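PDB 3TQW: methionine-binding protein from Coxiella burnetii, which binds methionine in the cleft between its two lobes and probably delivers it to an ABC transporter as the substrate-binding lipoprotein. Local coordinates for residues I10-E14 and N174-P178; T81-P85 and S195-N199; L88-K92 and S162-V166. One frame throughout, in Å; residues are numbered along the deposited sequence.

Interaction 1. Residues I10-E14 and N174-P178; sequences IAGPE and NYAIP. With MET (methionine), chain C.
Ile10 is the last residue of strand 5-10. The chain then turns through Ala11 and Gly12 and enters helix 13-29 at Pro13. Gly12 is the N-cap, with phi/psi of 131/-154, angles at which a CB would jam against the preceding carbonyl oxygen. Segment 174-178 starts within a short helix that begins at 173. The closest CA atoms are those of Pro13 and Asn174, 6.2 Å apart. Pro13 packs its CD 3.8 Å from Pro178 CG and its CG 3.9 Å from Ile177 CG2. Ile10 CG2 lies 3.9 Å from Asn174 ND2. Water 1 joins the segments, 2.8 Å from both Ala11 O and Asn174 O and 3.1 Å from Asn174 ND2. Asn174 takes chi1 p, and its OD1 is hydrogen-bonded to Tyr41 OH. Glu14 (m, t) brings OE2 to 2.8 Å from the ligand N. Water 2 accepts from Asn174 N and the ligand N, each at 2.9 Å. This is the interlobe cleft of a periplasmic binding protein, closed around the amino group of methionine.

Interaction 2. Residues T81-P85 and S195-N199; sequences TFVYP and SPYAN. With MET (methionine), chain C.
Two backbone hydrogen bonds join the segments. Thr81 N donates to Asn199 O at 2.8 Å, and Asn199 N donates to Phe82 O at 2.7 Å. Water 3 accepts from Tyr84 N at 2.8 Å and lies 2.7 Å from both Tyr197 O and the ligand O. It thus ties both segments to the methionine carboxylate. Ser195 OG (chi1 p) accepts from Tyr197 N at 3.2 Å, an ST turn just before strand 198-204. Strands 75-83 and 198-204 are antiparallel neighbours in the mixed sheet of one lobe, and the chain leaves the first here to cross to the other lobe, as in periplasmic binding proteins. The nearest CA pairs are Thr81-Asn199 at 5.5 Å and Val83-Ala198 at 3.9 Å. Asn199 and Tyr84 line the methionine pocket. The Tyr84 ring (chi1 m) has the ligand O near its plane, at its edge. Val83 CB lies 4.3 Å from Ala198 CB, and Val83 CG2 lies 3.6 Å from Ser195 OG. The CA-to-CB bond of Phe82 points away, and its side chain touches helix 223-233.

Interaction 3. Residues L88-K92 and S162-V166; sequences LYSKK and SLGDV
Residues 88-89 are the end of strand 87-89. Beyond them the segment continues as loop. Residues 162-164 have helical phi/psi, and the segment curls into a tight turn. Asp165 N donates to Ser162 O at 2.7 Å, and Val166 N makes a weak bond of 3.0 Å to the same oxygen. The closest CA atoms are those of Lys91 and Leu163, 5.8 Å apart.

One direct hydrogen bond joins the segments: Lys92 NZ donates to Gly164 O at 3.1 Å. The Lys92 side chain (m, t, t, m) extends over the turn, so that CE also comes within 3.4 Å of Val166 O. Water 4 fills the gap between the backbones. It accepts from Lys91 N at 2.8 Å and donates to Leu163 O at 2.6 Å and Val166 O at 2.8 Å. Within 88-92, Ser90 OG (chi1 t) accepts from Lys92 N at 2.8 Å, which makes an ST turn. Ser90 OG also bonds to Asp167 O.

The apolar packing centres on Leu163 (m, t). Its CB lies 3.4 Å from Lys91 CD, and its CD1 lies 4.3 Å from Tyr89 CB. Separately, Leu163 CD2 makes van der Waals contact with the backbone, 3.7 Å from Tyr89 O.

The contact is structural packing at the edge of its lobe. It joins the exit of strand 87-89 to the loop between strands 150-154 and 168-171. Tyr89 pairs by backbone hydrogen bonds with Ala169 of strand 168-171. Leu163 also touches Ala169, Val166 packs on Ala106 of strand 104-108, and Leu88 rests on helix 111-123.

Interactions 1 and 2 both touch the bound methionine, with centres about 15 Å apart. They meet where Glu14 OE2 lies 3.8 Å from Tyr84 CE2. Interaction 1 brings the two lobes together across the cleft. Interaction 2 lies inside the six-stranded sheet, at the end of strand 75-83 and the start of strand 198-204. Strand 87-89, which follows strand 75-83, belongs to the five-stranded sheet and leads into interaction 3. The centre of interaction 3 is about 18 Å from that of interaction 1 and 24 Å from that of interaction 2. Along the chain the order is 10-14, 81-85, 88-92, 162-166, 174-178, 195-199. The chain therefore crosses to the second lobe and returns, leaving the ligand between them.

Interaction 1. Residues I10-E14 and N174-P178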
ATOM      1  N   ILE A  10       0.304 -10.073   0.768  1.00 13.88           N
ATOM      2  CA  ILE A  10       0.685 -10.009  -0.631  1.00 11.13           C
ATOM      3  C   ILE A  10       2.127 -10.477  -0.739  1.00 15.00           C
ATOM      4  O   ILE A  10       2.996 -10.016   0.011  1.00 13.46           O
ATOM      5  CB  ILE A  10       0.572  -8.574  -1.181  1.00 10.60           C
ATOM      6  CG1 ILE A  10      -0.890  -8.114  -1.147  1.00 15.02           C
ATOM      7  CG2 ILE A  10       1.126  -8.506  -2.607  1.00  9.51           C
ATOM      8  CD1 ILE A  10      -1.788  -8.846  -2.142  1.00 14.82           C
ATOM      9  N   ALA A  11       2.370 -11.405  -1.661  1.00 14.40           N
ATOM     10  CA  ALA A  11       3.713 -11.913  -1.905  1.00 13.76           C
ATOM     11  C   ALA A  11       4.660 -10.754  -2.189  1.00 14.09           C
ATOM     12  O   ALA A  11       4.315  -9.822  -2.913  1.00 14.97           O
ATOM     13  CB  ALA A  11       3.713 -12.896  -3.069  1.00 14.87           C
ATOM     14  N   GLY A  12       5.856 -10.819  -1.609  1.00 16.64           N
ATOM     15  CA  GLY A  12       6.843  -9.762  -1.757  1.00 13.14           C
ATOM     16  C   GLY A  12       7.406  -9.356  -0.402  1.00 14.70           C
ATOM     17  O   GLY A  12       7.399 -10.157   0.537  1.00 11.64           O
ATOM     18  N   PRO A  13       7.884  -8.105  -0.291  1.00 17.05           N
ATOM     19  CA  PRO A  13       8.561  -7.578   0.904  1.00 16.91           C
ATOM     20  C   PRO A  13       7.698  -7.649   2.162  1.00 15.70           C
ATOM     21  O   PRO A  13       8.230  -7.897   3.247  1.00 15.88           O
ATOM     22  CB  PRO A  13       8.813  -6.104   0.560  1.00 18.00           C
ATOM     23  CG  PRO A  13       8.605  -5.979  -0.897  1.00 19.89           C
ATOM     24  CD  PRO A  13       7.714  -7.083  -1.338  1.00 18.33           C
ATOM     25  N   GLU A  14       6.395  -7.412   2.032  1.00  9.22           N
ATOM     26  CA  GLU A  14       5.519  -7.451   3.206  1.00  9.93           C
ATOM     27  C   GLU A  14       5.336  -8.868   3.746  1.00 11.44           C
ATOM     28  O   GLU A  14       5.093  -9.066   4.937  1.00 13.36           O
ATOM     29  CB  GLU A  14       4.172  -6.791   2.913  1.00 13.73           C
ATOM     30  CG  GLU A  14       4.307  -5.302   2.604  1.00 13.16           C
ATOM     31  CD  GLU A  14       3.001  -4.663   2.187  1.00 18.99           C
ATOM     32  OE1 GLU A  14       1.943  -5.317   2.309  1.00 20.58           O
ATOM     33  OE2 GLU A  14       3.040  -3.503   1.735  1.00 20.00           O
ATOM     34  N   ASN A 174       5.178  -1.701  -1.935  1.00 11.79           N
ATOM     35  CA  ASN A 174       5.294  -3.159  -1.992  1.00 13.78           C
ATOM     36  C   ASN A 174       5.587  -3.653  -3.410  1.00 15.95           C
ATOM     37  O   ASN A 174       6.148  -4.731  -3.588  1.00 16.60           O
ATOM     38  CB  ASN A 174       4.063  -3.866  -1.396  1.00 15.21           C
ATOM     39  CG  ASN A 174       2.831  -3.734  -2.268  1.00 16.54           C
ATOM     40  OD1 ASN A 174       2.228  -2.666  -2.347  1.00 17.97           O
ATOM     41  ND2 ASN A 174       2.446  -4.823  -2.923  1.00 12.94           N
ATOM     42  N   TYR A 175       5.220  -2.858  -4.415  1.00 13.92           N
ATOM     43  CA  TYR A 175       5.495  -3.226  -5.805  1.00 17.60           C
ATOM     44  C   TYR A 175       6.784  -2.595  -6.336  1.00 18.32           C
ATOM     45  O   TYR A 175       7.464  -3.176  -7.179  1.00 18.87           O
ATOM     46  CB  TYR A 175       4.306  -2.880  -6.716  1.00 15.50           C
ATOM     47  CG  TYR A 175       3.118  -3.802  -6.522  1.00 14.36           C
ATOM     48  CD1 TYR A 175       3.266  -5.183  -6.594  1.00 14.84           C
ATOM     49  CD2 TYR A 175       1.857  -3.292  -6.246  1.00 14.24           C
ATOM     50  CE1 TYR A 175       2.187  -6.033  -6.407  1.00 15.10           C
ATOM     51  CE2 TYR A 175       0.764  -4.134  -6.059  1.00 13.79           C
ATOM     52  CZ  TYR A 175       0.939  -5.500  -6.139  1.00 13.25           C
ATOM     53  OH  TYR A 175      -0.138  -6.334  -5.945  1.00 18.05           O
ATOM     54  N   ALA A 176       7.117  -1.408  -5.838  1.00 14.88           N
ATOM     55  CA  ALA A 176       8.344  -0.734  -6.246  1.00 15.50           C
ATOM     56  C   ALA A 176       9.590  -1.523  -5.842  1.00 17.11           C
ATOM     57  O   ALA A 176      10.525  -1.675  -6.628  1.00 17.73           O
ATOM     58  CB  ALA A 176       8.397   0.668  -5.665  1.00 14.99           C
ATOM     59  N   ILE A 177       9.600  -2.027  -4.614  1.00 17.89           N
ATOM     60  CA  ILE A 177      10.797  -2.672  -4.083  1.00 19.01           C
ATOM     61  C   ILE A 177      11.237  -3.900  -4.879  1.00 20.00           C
ATOM     62  O   ILE A 177      12.397  -3.989  -5.266  1.00 19.73           O
ATOM     63  CB  ILE A 177      10.667  -2.971  -2.578  1.00 19.33           C
ATOM     64  CG1 ILE A 177      10.832  -1.660  -1.796  1.00 22.73           C
ATOM     65  CG2 ILE A 177      11.706  -3.997  -2.136  1.00 18.93           C
ATOM     66  CD1 ILE A 177      10.524  -1.776  -0.322  1.00 24.71           C
ATOM     67  N   PRO A 178      10.312  -4.833  -5.154  1.00 18.61           N
ATOM     68  CA  PRO A 178      10.707  -6.000  -5.953  1.00 20.85           C
ATOM     69  C   PRO A 178      11.180  -5.602  -7.354  1.00 26.37           C
ATOM     70  O   PRO A 178      11.865  -6.388  -8.014  1.00 26.37           O
ATOM     71  CB  PRO A 178       9.416  -6.817  -6.061  1.00 19.34           C
ATOM     72  CG  PRO A 178       8.539  -6.319  -4.957  1.00 20.65           C
ATOM     73  CD  PRO A 178       8.896  -4.882  -4.753  1.00 14.69           C
TER
HETATM   74  N   MET C 238       0.928  -1.768   0.977  1.00 12.50           N
HETATM   75  CA  MET C 238       0.169  -0.889   0.078  1.00 13.36           C
HETATM   76  C   MET C 238       0.513   0.566   0.384  1.00 15.66           C
HETATM   77  O   MET C 238       0.690   0.922   1.548  1.00 14.93           O
HETATM   78  CB  MET C 238      -1.337  -1.134   0.256  1.00 16.00           C
HETATM   79  CG  MET C 238      -2.256  -0.320  -0.659  1.00 10.90           C
HETATM   80  SD  MET C 238      -4.006  -0.686  -0.364  1.00  6.26           S
HETATM   81  CE  MET C 238      -4.055  -2.389  -0.918  1.00 13.85           C
HETATM   82  OXT MET C 238       0.628   1.414  -0.505  1.00 15.45           O
HETATM   83  O   HOH W   1       4.630  -7.001  -3.062  0.95 15.33           O
HETATM   84  O   HOH W   2       3.423  -0.529   0.094  0.91 12.24           O

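Interaction 2. Residues T81-P85 and S195-N199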
ATOM      1  N   THR A  81      -0.061  -1.093  11.247  1.00 16.68           N
ATOM      2  CA  THR A  81       1.257  -1.709  11.198  1.00 17.16           C
ATOM      3  C   THR A  81       2.311  -0.674  10.826  1.00 16.62           C
ATOM      4  O   THR A  81       3.039  -0.175  11.685  1.00 17.92           O
ATOM      5  CB  THR A  81       1.290  -2.862  10.177  1.00 17.70           C
ATOM      6  OG1 THR A  81       0.854  -2.377   8.895  1.00 17.94           O
ATOM      7  CG2 THR A  81       0.366  -3.972  10.624  1.00 15.65           C
ATOM      8  N   PHE A  82       2.387  -0.355   9.540  1.00 16.49           N
ATOM      9  CA  PHE A  82       3.302   0.670   9.067  1.00 18.60           C
ATOM     10  C   PHE A  82       2.622   1.493   7.993  1.00 18.16           C
ATOM     11  O   PHE A  82       1.703   1.018   7.326  1.00 17.68           O
ATOM     12  CB  PHE A  82       4.567   0.037   8.465  1.00 17.90           C
ATOM     13  CG  PHE A  82       5.351  -0.806   9.431  1.00 20.33           C
ATOM     14  CD1 PHE A  82       6.446  -0.281  10.097  1.00 21.69           C
ATOM     15  CD2 PHE A  82       5.004  -2.126   9.661  1.00 16.26           C
ATOM     16  CE1 PHE A  82       7.166  -1.052  10.985  1.00 21.99           C
ATOM     17  CE2 PHE A  82       5.722  -2.904  10.551  1.00 15.97           C
ATOM     18  CZ  PHE A  82       6.806  -2.370  11.211  1.00 17.76           C
ATOM     19  N   VAL A  83       3.059   2.735   7.833  0.59 17.62           N
ATOM     20  CA  VAL A  83       2.699   3.502   6.653  0.59 17.11           C
ATOM     21  C   VAL A  83       3.877   3.442   5.686  0.59 17.75           C
ATOM     22  O   VAL A  83       5.035   3.493   6.102  0.59 16.99           O
ATOM     23  CB  VAL A  83       2.345   4.964   6.988  0.59 18.76           C
ATOM     24  CG1 VAL A  83       3.497   5.645   7.712  0.59 16.30           C
ATOM     25  CG2 VAL A  83       1.972   5.727   5.720  0.59 20.33           C
ATOM     26  N   TYR A  84       3.575   3.306   4.399  1.00 16.03           N
ATOM     27  CA  TYR A  84       4.602   3.165   3.374  1.00 15.16           C
ATOM     28  C   TYR A  84       4.464   4.310   2.374  1.00 15.75           C
ATOM     29  O   TYR A  84       3.798   4.160   1.350  1.00 17.73           O
ATOM     30  CB  TYR A  84       4.457   1.827   2.637  1.00 14.72           C
ATOM     31  CG  TYR A  84       4.527   0.596   3.516  1.00 16.75           C
ATOM     32  CD1 TYR A  84       5.753   0.065   3.911  1.00 16.13           C
ATOM     33  CD2 TYR A  84       3.366  -0.056   3.927  1.00 16.88           C
ATOM     34  CE1 TYR A  84       5.824  -1.073   4.706  1.00 16.34           C
ATOM     35  CE2 TYR A  84       3.428  -1.196   4.727  1.00 16.86           C
ATOM     36  CZ  TYR A  84       4.661  -1.698   5.112  1.00 17.81           C
ATOM     37  OH  TYR A  84       4.731  -2.826   5.902  1.00 15.78           O
ATOM     38  N   PRO A  85       5.084   5.465   2.673  1.00 20.41           N
ATOM     39  CA  PRO A  85       4.899   6.651   1.832  1.00 20.22           C
ATOM     40  C   PRO A  85       5.135   6.356   0.362  1.00 18.15           C
ATOM     41  O   PRO A  85       6.208   5.878  -0.015  1.00 20.02           O
ATOM     42  CB  PRO A  85       5.951   7.624   2.370  1.00 18.99           C
ATOM     43  CG  PRO A  85       6.056   7.264   3.808  1.00 19.88           C
ATOM     44  CD  PRO A  85       5.937   5.752   3.841  1.00 20.14           C
ATOM     45  N   SER A 195      -0.002  10.495   6.588  1.00 29.35           N
ATOM     46  CA  SER A 195      -1.096  10.342   5.643  1.00 24.08           C
ATOM     47  C   SER A 195      -2.161   9.419   6.231  1.00 21.29           C
ATOM     48  O   SER A 195      -1.959   8.821   7.286  1.00 22.44           O
ATOM     49  CB  SER A 195      -0.564   9.755   4.333  1.00 25.28           C
ATOM     50  OG  SER A 195      -0.193   8.395   4.512  1.00 23.16           O
ATOM     51  N   PRO A 196      -3.309   9.312   5.557  1.00 20.01           N
ATOM     52  CA  PRO A 196      -4.322   8.341   5.989  1.00 21.45           C
ATOM     53  C   PRO A 196      -4.032   6.907   5.525  1.00 18.31           C
ATOM     54  O   PRO A 196      -4.923   6.065   5.615  1.00 17.10           O
ATOM     55  CB  PRO A 196      -5.595   8.852   5.312  1.00 25.15           C
ATOM     56  CG  PRO A 196      -5.117   9.602   4.126  1.00 26.61           C
ATOM     57  CD  PRO A 196      -3.807  10.215   4.505  1.00 22.36           C
ATOM     58  N   TYR A 197      -2.813   6.627   5.070  1.00 17.53           N
ATOM     59  CA  TYR A 197      -2.532   5.346   4.409  1.00 18.00           C
ATOM     60  C   TYR A 197      -1.697   4.336   5.196  1.00 18.42           C
ATOM     61  O   TYR A 197      -1.030   3.491   4.601  1.00 19.56           O
ATOM     62  CB  TYR A 197      -1.916   5.587   3.029  1.00 16.81           C
ATOM     63  CG  TYR A 197      -2.810   6.437   2.160  1.00 17.37           C
ATOM     64  CD1 TYR A 197      -2.447   7.731   1.805  1.00 19.07           C
ATOM     65  CD2 TYR A 197      -4.039   5.958   1.725  1.00 15.45           C
ATOM     66  CE1 TYR A 197      -3.277   8.515   1.021  1.00 18.61           C
ATOM     67  CE2 TYR A 197      -4.872   6.731   0.940  1.00 14.08           C
ATOM     68  CZ  TYR A 197      -4.489   8.007   0.593  1.00 19.55           C
ATOM     69  OH  TYR A 197      -5.326   8.777  -0.185  1.00 18.85           O
ATOM     70  N   ALA A 198      -1.746   4.405   6.522  1.00 16.45           N
ATOM     71  CA  ALA A 198      -1.128   3.366   7.338  1.00 15.96           C
ATOM     72  C   ALA A 198      -1.799   2.039   7.012  1.00 15.23           C
ATOM     73  O   ALA A 198      -3.015   1.978   6.834  1.00 14.00           O
ATOM     74  CB  ALA A 198      -1.280   3.684   8.823  1.00 15.92           C
ATOM     75  N   ASN A 199      -1.013   0.975   6.905  1.00 14.61           N
ATOM     76  CA  ASN A 199      -1.599  -0.338   6.672  1.00 12.64           C
ATOM     77  C   ASN A 199      -2.138  -0.925   7.968  1.00 17.82           C
ATOM     78  O   ASN A 199      -1.759  -0.499   9.066  1.00 20.27           O
ATOM     79  CB  ASN A 199      -0.600  -1.276   5.999  1.00 15.37           C
ATOM     80  CG  ASN A 199      -0.374  -0.925   4.531  1.00 16.51           C
ATOM     81  OD1 ASN A 199      -0.529   0.229   4.122  1.00 17.36           O
ATOM     82  ND2 ASN A 199      -0.015  -1.918   3.736  1.00 10.38           N
TER
HETATM   83  N   MET C 238       0.928  -1.768   0.977  1.00 12.50           N
HETATM   84  CA  MET C 238       0.169  -0.889   0.078  1.00 13.36           C
HETATM   85  C   MET C 238       0.513   0.566   0.384  1.00 15.66           C
HETATM   86  O   MET C 238       0.690   0.922   1.548  1.00 14.93           O
HETATM   87  CB  MET C 238      -1.337  -1.134   0.256  1.00 16.00           C
HETATM   88  CG  MET C 238      -2.256  -0.320  -0.659  1.00 10.90           C
HETATM   89  SD  MET C 238      -4.006  -0.686  -0.364  1.00  6.26           S
HETATM   90  CE  MET C 238      -4.055  -2.389  -0.918  1.00 13.85           C
HETATM   91  OXT MET C 238       0.628   1.414  -0.505  1.00 15.45           O
HETATM   92  O   HOH W   3       1.164   3.204   2.978  0.91 10.67           O

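Interaction 3. Residues L88-K92 and S162-V166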
ATOM      1  N   LEU A  88       6.914   8.713  -6.448  1.00 19.84           N
ATOM      2  CA  LEU A  88       6.769   8.896  -7.882  1.00 17.07           C
ATOM      3  C   LEU A  88       8.096   8.513  -8.520  1.00 21.62           C
ATOM      4  O   LEU A  88       9.150   8.990  -8.096  1.00 23.39           O
ATOM      5  CB  LEU A  88       6.439  10.355  -8.207  1.00 17.35           C
ATOM      6  CG  LEU A  88       5.149  10.923  -7.626  1.00 16.86           C
ATOM      7  CD1 LEU A  88       5.076  12.428  -7.865  1.00 18.01           C
ATOM      8  CD2 LEU A  88       3.948  10.220  -8.240  1.00 18.66           C
ATOM      9  N   TYR A  89       8.047   7.655  -9.533  1.00 21.32           N
ATOM     10  CA  TYR A  89       9.261   7.095 -10.114  1.00 20.88           C
ATOM     11  C   TYR A  89       9.312   7.309 -11.617  1.00 21.02           C
ATOM     12  O   TYR A  89       8.283   7.453 -12.265  1.00 19.78           O
ATOM     13  CB  TYR A  89       9.341   5.595  -9.836  1.00 20.42           C
ATOM     14  CG  TYR A  89       9.265   5.230  -8.371  1.00 21.43           C
ATOM     15  CD1 TYR A  89      10.421   5.072  -7.620  1.00 20.87           C
ATOM     16  CD2 TYR A  89       8.041   5.029  -7.745  1.00 19.77           C
ATOM     17  CE1 TYR A  89      10.367   4.736  -6.286  1.00 22.63           C
ATOM     18  CE2 TYR A  89       7.973   4.688  -6.404  1.00 17.82           C
ATOM     19  CZ  TYR A  89       9.142   4.543  -5.678  1.00 20.02           C
ATOM     20  OH  TYR A  89       9.102   4.204  -4.342  1.00 18.56           O
ATOM     21  N   SER A  90      10.517   7.308 -12.170  1.00 21.45           N
ATOM     22  CA  SER A  90      10.680   7.432 -13.609  1.00 25.47           C
ATOM     23  C   SER A  90      11.996   6.821 -14.058  1.00 25.82           C
ATOM     24  O   SER A  90      12.961   6.780 -13.297  1.00 24.86           O
ATOM     25  CB  SER A  90      10.621   8.902 -14.034  1.00 24.65           C
ATOM     26  OG  SER A  90      10.905   9.043 -15.414  1.00 21.98           O
ATOM     27  N   LYS A  91      12.018   6.335 -15.294  1.00 26.07           N
ATOM     28  CA  LYS A  91      13.256   5.927 -15.940  1.00 28.54           C
ATOM     29  C   LYS A  91      13.556   6.867 -17.104  1.00 31.66           C
ATOM     30  O   LYS A  91      14.422   6.586 -17.933  1.00 35.13           O
ATOM     31  CB  LYS A  91      13.168   4.478 -16.425  1.00 27.89           C
ATOM     32  CG  LYS A  91      13.292   3.451 -15.311  1.00 35.17           C
ATOM     33  CD  LYS A  91      12.738   2.095 -15.717  1.00 41.10           C
ATOM     34  CE  LYS A  91      13.436   1.537 -16.945  1.00 46.71           C
ATOM     35  NZ  LYS A  91      12.905   0.189 -17.300  1.00 49.86           N
ATOM     36  N   LYS A  92      12.840   7.988 -17.158  1.00 27.85           N
ATOM     37  CA  LYS A  92      13.024   8.946 -18.248  1.00 31.05           C
ATOM     38  C   LYS A  92      13.430  10.349 -17.770  1.00 31.93           C
ATOM     39  O   LYS A  92      14.017  11.118 -18.527  1.00 34.59           O
ATOM     40  CB  LYS A  92      11.770   9.016 -19.134  1.00 29.58           C
ATOM     41  CG  LYS A  92      11.425   7.702 -19.844  1.00 28.55           C
ATOM     42  CD  LYS A  92      10.279   7.891 -20.827  1.00 32.03           C
ATOM     43  CE  LYS A  92       9.740   6.562 -21.357  1.00 35.81           C
ATOM     44  NZ  LYS A  92      10.748   5.783 -22.131  1.00 38.38           N
ATOM     45  N   SER A 162       5.798  -0.385 -16.243  1.00 24.11           N
ATOM     46  CA  SER A 162       5.306   0.622 -17.177  1.00 23.25           C
ATOM     47  C   SER A 162       6.339   1.701 -17.483  1.00 23.65           C
ATOM     48  O   SER A 162       6.157   2.496 -18.403  1.00 24.02           O
ATOM     49  CB  SER A 162       4.026   1.276 -16.640  1.00 27.70           C
ATOM     50  OG  SER A 162       4.307   2.175 -15.577  1.00 28.52           O
ATOM     51  N   LEU A 163       7.426   1.715 -16.720  1.00 22.06           N
ATOM     52  CA  LEU A 163       8.373   2.826 -16.757  1.00 23.35           C
ATOM     53  C   LEU A 163       9.109   2.987 -18.081  1.00 27.80           C
ATOM     54  O   LEU A 163       9.787   3.986 -18.297  1.00 30.13           O
ATOM     55  CB  LEU A 163       9.370   2.725 -15.602  1.00 22.35           C
ATOM     56  CG  LEU A 163       8.757   2.964 -14.222  1.00 25.14           C
ATOM     57  CD1 LEU A 163       9.814   2.832 -13.141  1.00 27.69           C
ATOM     58  CD2 LEU A 163       8.101   4.340 -14.171  1.00 21.01           C
ATOM     59  N   GLY A 164       8.979   2.006 -18.966  1.00 30.78           N
ATOM     60  CA  GLY A 164       9.535   2.134 -20.299  1.00 32.38           C
ATOM     61  C   GLY A 164       8.571   2.852 -21.224  1.00 34.61           C
ATOM     62  O   GLY A 164       8.953   3.308 -22.301  1.00 38.15           O
ATOM     63  N   ASP A 165       7.317   2.966 -20.795  1.00 32.66           N
ATOM     64  CA  ASP A 165       6.256   3.497 -21.647  1.00 33.26           C
ATOM     65  C   ASP A 165       5.629   4.784 -21.118  1.00 32.27           C
ATOM     66  O   ASP A 165       4.850   5.429 -21.815  1.00 34.44           O
ATOM     67  CB  ASP A 165       5.162   2.444 -21.845  1.00 39.25           C
ATOM     68  CG  ASP A 165       5.671   1.201 -22.549  1.00 45.01           C
ATOM     69  OD1 ASP A 165       6.484   1.338 -23.488  1.00 46.74           O
ATOM     70  OD2 ASP A 165       5.260   0.088 -22.163  1.00 47.52           O
ATOM     71  N   VAL A 166       5.945   5.152 -19.883  1.00 25.73           N
ATOM     72  CA  VAL A 166       5.424   6.400 -19.337  1.00 23.52           C
ATOM     73  C   VAL A 166       6.571   7.245 -18.819  1.00 25.29           C
ATOM     74  O   VAL A 166       7.685   6.756 -18.653  1.00 26.73           O
ATOM     75  CB  VAL A 166       4.405   6.159 -18.210  1.00 21.00           C
ATOM     76  CG1 VAL A 166       3.229   5.336 -18.736  1.00 18.59           C
ATOM     77  CG2 VAL A 166       5.078   5.456 -17.029  1.00 16.73           C
TER
HETATM   78  O   HOH W   4       9.789   6.170 -16.921  1.00 21.81           O